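Local structure of probable ribose-5-phosphate isomerase B (Mycoplasma genitalium, 6MU0) at residues T23-I28 with V39-P44. The protein probably interconverts ribose 5-phosphate and ribulose 5-phosphate in the non-oxidative branch of the pentose phosphate pathway. Numbering follows the deposited sequence.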
ATOM      1  N   THR A  23      -8.608   1.536  13.472  1.00 10.43           N
ATOM      2  CA  THR A  23      -8.223   2.830  14.029  1.00 11.62           C
ATOM      3  C   THR A  23      -7.122   3.469  13.190  1.00  9.88           C
ATOM      4  O   THR A  23      -7.193   4.651  12.836  1.00 10.87           O
ATOM      5  CB  THR A  23      -7.790   2.660  15.488  1.00 15.34           C
ATOM      6  OG1 THR A  23      -8.911   2.218  16.265  1.00 17.83           O
ATOM      7  CG2 THR A  23      -7.266   3.974  16.055  1.00 17.22           C
ATOM      8  N   LEU A  24      -6.085   2.694  12.867  1.00 10.17           N
ATOM      9  CA  LEU A  24      -5.001   3.214  12.045  1.00  9.80           C
ATOM     10  C   LEU A  24      -5.505   3.637  10.672  1.00  8.68           C
ATOM     11  O   LEU A  24      -5.087   4.674  10.143  1.00  9.00           O
ATOM     12  CB  LEU A  24      -3.909   2.160  11.916  1.00  9.44           C
ATOM     13  CG  LEU A  24      -2.736   2.576  11.032  1.00 10.38           C
ATOM     14  CD1 LEU A  24      -2.001   3.784  11.606  1.00 10.82           C
ATOM     15  CD2 LEU A  24      -1.792   1.412  10.804  1.00 11.12           C
ATOM     16  N   LYS A  25      -6.409   2.851  10.081  1.00  8.97           N
ATOM     17  CA  LYS A  25      -6.935   3.197   8.766  1.00  8.55           C
ATOM     18  C   LYS A  25      -7.600   4.569   8.778  1.00  8.43           C
ATOM     19  O   LYS A  25      -7.377   5.381   7.872  1.00  9.24           O
ATOM     20  CB  LYS A  25      -7.902   2.115   8.288  1.00  8.84           C
ATOM     21  CG  LYS A  25      -8.585   2.467   6.974  1.00  8.57           C
ATOM     22  CD  LYS A  25      -9.061   1.232   6.232  1.00  9.89           C
ATOM     23  CE  LYS A  25     -10.131   0.452   6.989  1.00 10.11           C
ATOM     24  NZ  LYS A  25     -11.411   1.199   7.088  1.00  9.67           N
ATOM     25  N   LYS A  26      -8.424   4.852   9.795  1.00  8.81           N
ATOM     26  CA  LYS A  26      -9.054   6.172   9.852  1.00 10.03           C
ATOM     27  C   LYS A  26      -8.020   7.272  10.065  1.00  9.34           C
ATOM     28  O   LYS A  26      -8.110   8.343   9.452  1.00  9.94           O
ATOM     29  CB  LYS A  26     -10.131   6.250  10.937  1.00 11.73           C
ATOM     30  CG  LYS A  26     -10.756   7.658  11.003  1.00 12.32           C
ATOM     31  CD  LYS A  26     -11.896   7.804  12.001  1.00 13.04           C
ATOM     32  CE  LYS A  26     -12.424   9.242  12.000  1.00 14.23           C
ATOM     33  NZ  LYS A  26     -13.559   9.417  12.946  1.00 14.43           N
ATOM     34  N   ILE A  27      -7.048   7.044  10.951  1.00  9.58           N
ATOM     35  CA  ILE A  27      -5.994   8.032  11.167  1.00  9.68           C
ATOM     36  C   ILE A  27      -5.292   8.364   9.855  1.00  9.79           C
ATOM     37  O   ILE A  27      -5.101   9.537   9.509  1.00  9.95           O
ATOM     38  CB  ILE A  27      -4.999   7.532  12.229  1.00 10.94           C
ATOM     39  CG1 ILE A  27      -5.664   7.469  13.604  1.00 13.10           C
ATOM     40  CG2 ILE A  27      -3.765   8.425  12.259  1.00 13.29           C
ATOM     41  CD1 ILE A  27      -4.827   6.764  14.662  1.00 14.34           C
ATOM     42  N   ILE A  28      -4.869   7.338   9.113  1.00  9.09           N
ATOM     43  CA  ILE A  28      -4.157   7.579   7.859  1.00  8.90           C
ATOM     44  C   ILE A  28      -5.062   8.260   6.840  1.00  8.57           C
ATOM     45  O   ILE A  28      -4.665   9.230   6.178  1.00  9.60           O
ATOM     46  CB  ILE A  28      -3.581   6.268   7.301  1.00  8.57           C
ATOM     47  CG1 ILE A  28      -2.496   5.717   8.223  1.00  9.60           C
ATOM     48  CG2 ILE A  28      -3.056   6.499   5.896  1.00  9.46           C
ATOM     49  CD1 ILE A  28      -2.046   4.323   7.834  1.00 11.10           C
ATOM     50  N   VAL A  39      -8.469  10.111  -1.380  1.00  9.91           N
ATOM     51  CA  VAL A  39      -8.335   8.935  -0.530  1.00  9.72           C
ATOM     52  C   VAL A  39      -9.655   8.190  -0.523  1.00  9.65           C
ATOM     53  O   VAL A  39     -10.711   8.788  -0.283  1.00 11.04           O
ATOM     54  CB  VAL A  39      -7.925   9.306   0.907  1.00 11.37           C
ATOM     55  CG1 VAL A  39      -7.718   8.045   1.749  1.00 14.33           C
ATOM     56  CG2 VAL A  39      -6.689  10.183   0.894  1.00 12.57           C
ATOM     57  N   VAL A  40      -9.583   6.881  -0.746  1.00  8.85           N
ATOM     58  CA  VAL A  40     -10.749   6.027  -0.936  1.00  9.64           C
ATOM     59  C   VAL A  40     -10.642   4.880   0.068  1.00  9.12           C
ATOM     60  O   VAL A  40      -9.876   3.934  -0.143  1.00  9.79           O
ATOM     61  CB  VAL A  40     -10.826   5.496  -2.371  1.00 10.07           C
ATOM     62  CG1 VAL A  40     -12.155   4.821  -2.621  1.00 11.27           C
ATOM     63  CG2 VAL A  40     -10.572   6.614  -3.377  1.00 10.83           C
ATOM     64  N   ASP A  41     -11.419   4.949   1.152  1.00  9.73           N
ATOM     65  CA  ASP A  41     -11.451   3.906   2.173  1.00  9.48           C
ATOM     66  C   ASP A  41     -12.403   2.811   1.704  1.00  9.03           C
ATOM     67  O   ASP A  41     -13.620   3.020   1.639  1.00 10.27           O
ATOM     68  CB  ASP A  41     -11.910   4.547   3.481  1.00 11.27           C
ATOM     69  CG  ASP A  41     -11.989   3.573   4.652  1.00 10.59           C
ATOM     70  OD1 ASP A  41     -11.859   2.341   4.482  1.00  9.99           O
ATOM     71  OD2 ASP A  41     -12.205   4.068   5.775  1.00 12.47           O
ATOM     72  N   LEU A  42     -11.847   1.649   1.362  1.00  8.80           N
ATOM     73  CA  LEU A  42     -12.621   0.530   0.845  1.00  9.96           C
ATOM     74  C   LEU A  42     -13.106  -0.411   1.935  1.00 10.88           C
ATOM     75  O   LEU A  42     -13.696  -1.450   1.622  1.00 13.14           O
ATOM     76  CB  LEU A  42     -11.813  -0.238  -0.205  1.00  9.34           C
ATOM     77  CG  LEU A  42     -11.430   0.577  -1.442  1.00 10.07           C
ATOM     78  CD1 LEU A  42     -10.619  -0.265  -2.407  1.00 11.16           C
ATOM     79  CD2 LEU A  42     -12.669   1.128  -2.130  1.00 11.65           C
ATOM     80  N   GLY A  43     -12.888  -0.074   3.198  1.00  9.95           N
ATOM     81  CA  GLY A  43     -13.406  -0.853   4.292  1.00 10.14           C
ATOM     82  C   GLY A  43     -12.336  -1.681   4.974  1.00  9.44           C
ATOM     83  O   GLY A  43     -11.158  -1.657   4.596  1.00  9.26           O
ATOM     84  N   PRO A  44     -12.730  -2.445   6.007  1.00 10.07           N
ATOM     85  CA  PRO A  44     -14.089  -2.523   6.554  1.00 10.97           C
ATOM     86  C   PRO A  44     -14.493  -1.254   7.301  1.00  9.92           C
ATOM     87  O   PRO A  44     -13.651  -0.466   7.728  1.00 10.09           O
ATOM     88  CB  PRO A  44     -14.023  -3.724   7.508  1.00 13.72           C
ATOM     89  CG  PRO A  44     -12.617  -3.912   7.815  1.00 14.03           C
ATOM     90  CD  PRO A  44     -11.786  -3.305   6.736  1.00 11.04           C
TER
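Lys25 and Asp41 join the helix and the second strand of a right-handed beta-alpha-beta unit (strand 12-16, helix 22-34, strand 38-41) at one edge of the parallel sheet of this LacAB/RpiB-family enzyme. The lysine leaves the helix with CG anti to its backbone nitrogen (chi1 175°), and its bends at chi3 and chi4 bring the ammonium group between the Asp41 carboxylate and the carbonyl of Pro44. There it forms a salt bridge, Lys25 NZ lying 2.9 Å from Asp41 OD1 on the syn lone pair; a weak second bond of 3.3 Å runs from Lys25 NZ to Asp41 OD2. The two side chains cross at about a right angle. Asp41 OD1 also accepts the backbone N-H of Gly43 (N to OD1 2.9 Å), on its anti side and 29° out of the carboxylate plane, closing an Asx turn. Past the cis peptide bond before Pro44, the carbonyl oxygen of that proline takes another bond from Lys25 NZ, also 2.9 Å long. The methylenes contribute too: Lys25 CE sits 3.4 Å from Gly43 O and 4.1 Å from Pro44 CD. The side chain of Pro44 lies about 6 Å from that of His19, which lines the ribulose-5-phosphate pocket. A carboxylate and a main-chain carbonyl thus meet the buried ammonium, probably favouring its charged form, and OD1, shared by Lys25 NZ and Gly43 N, links helix 22-34 to the turn and probably helps to hold the turn's shape.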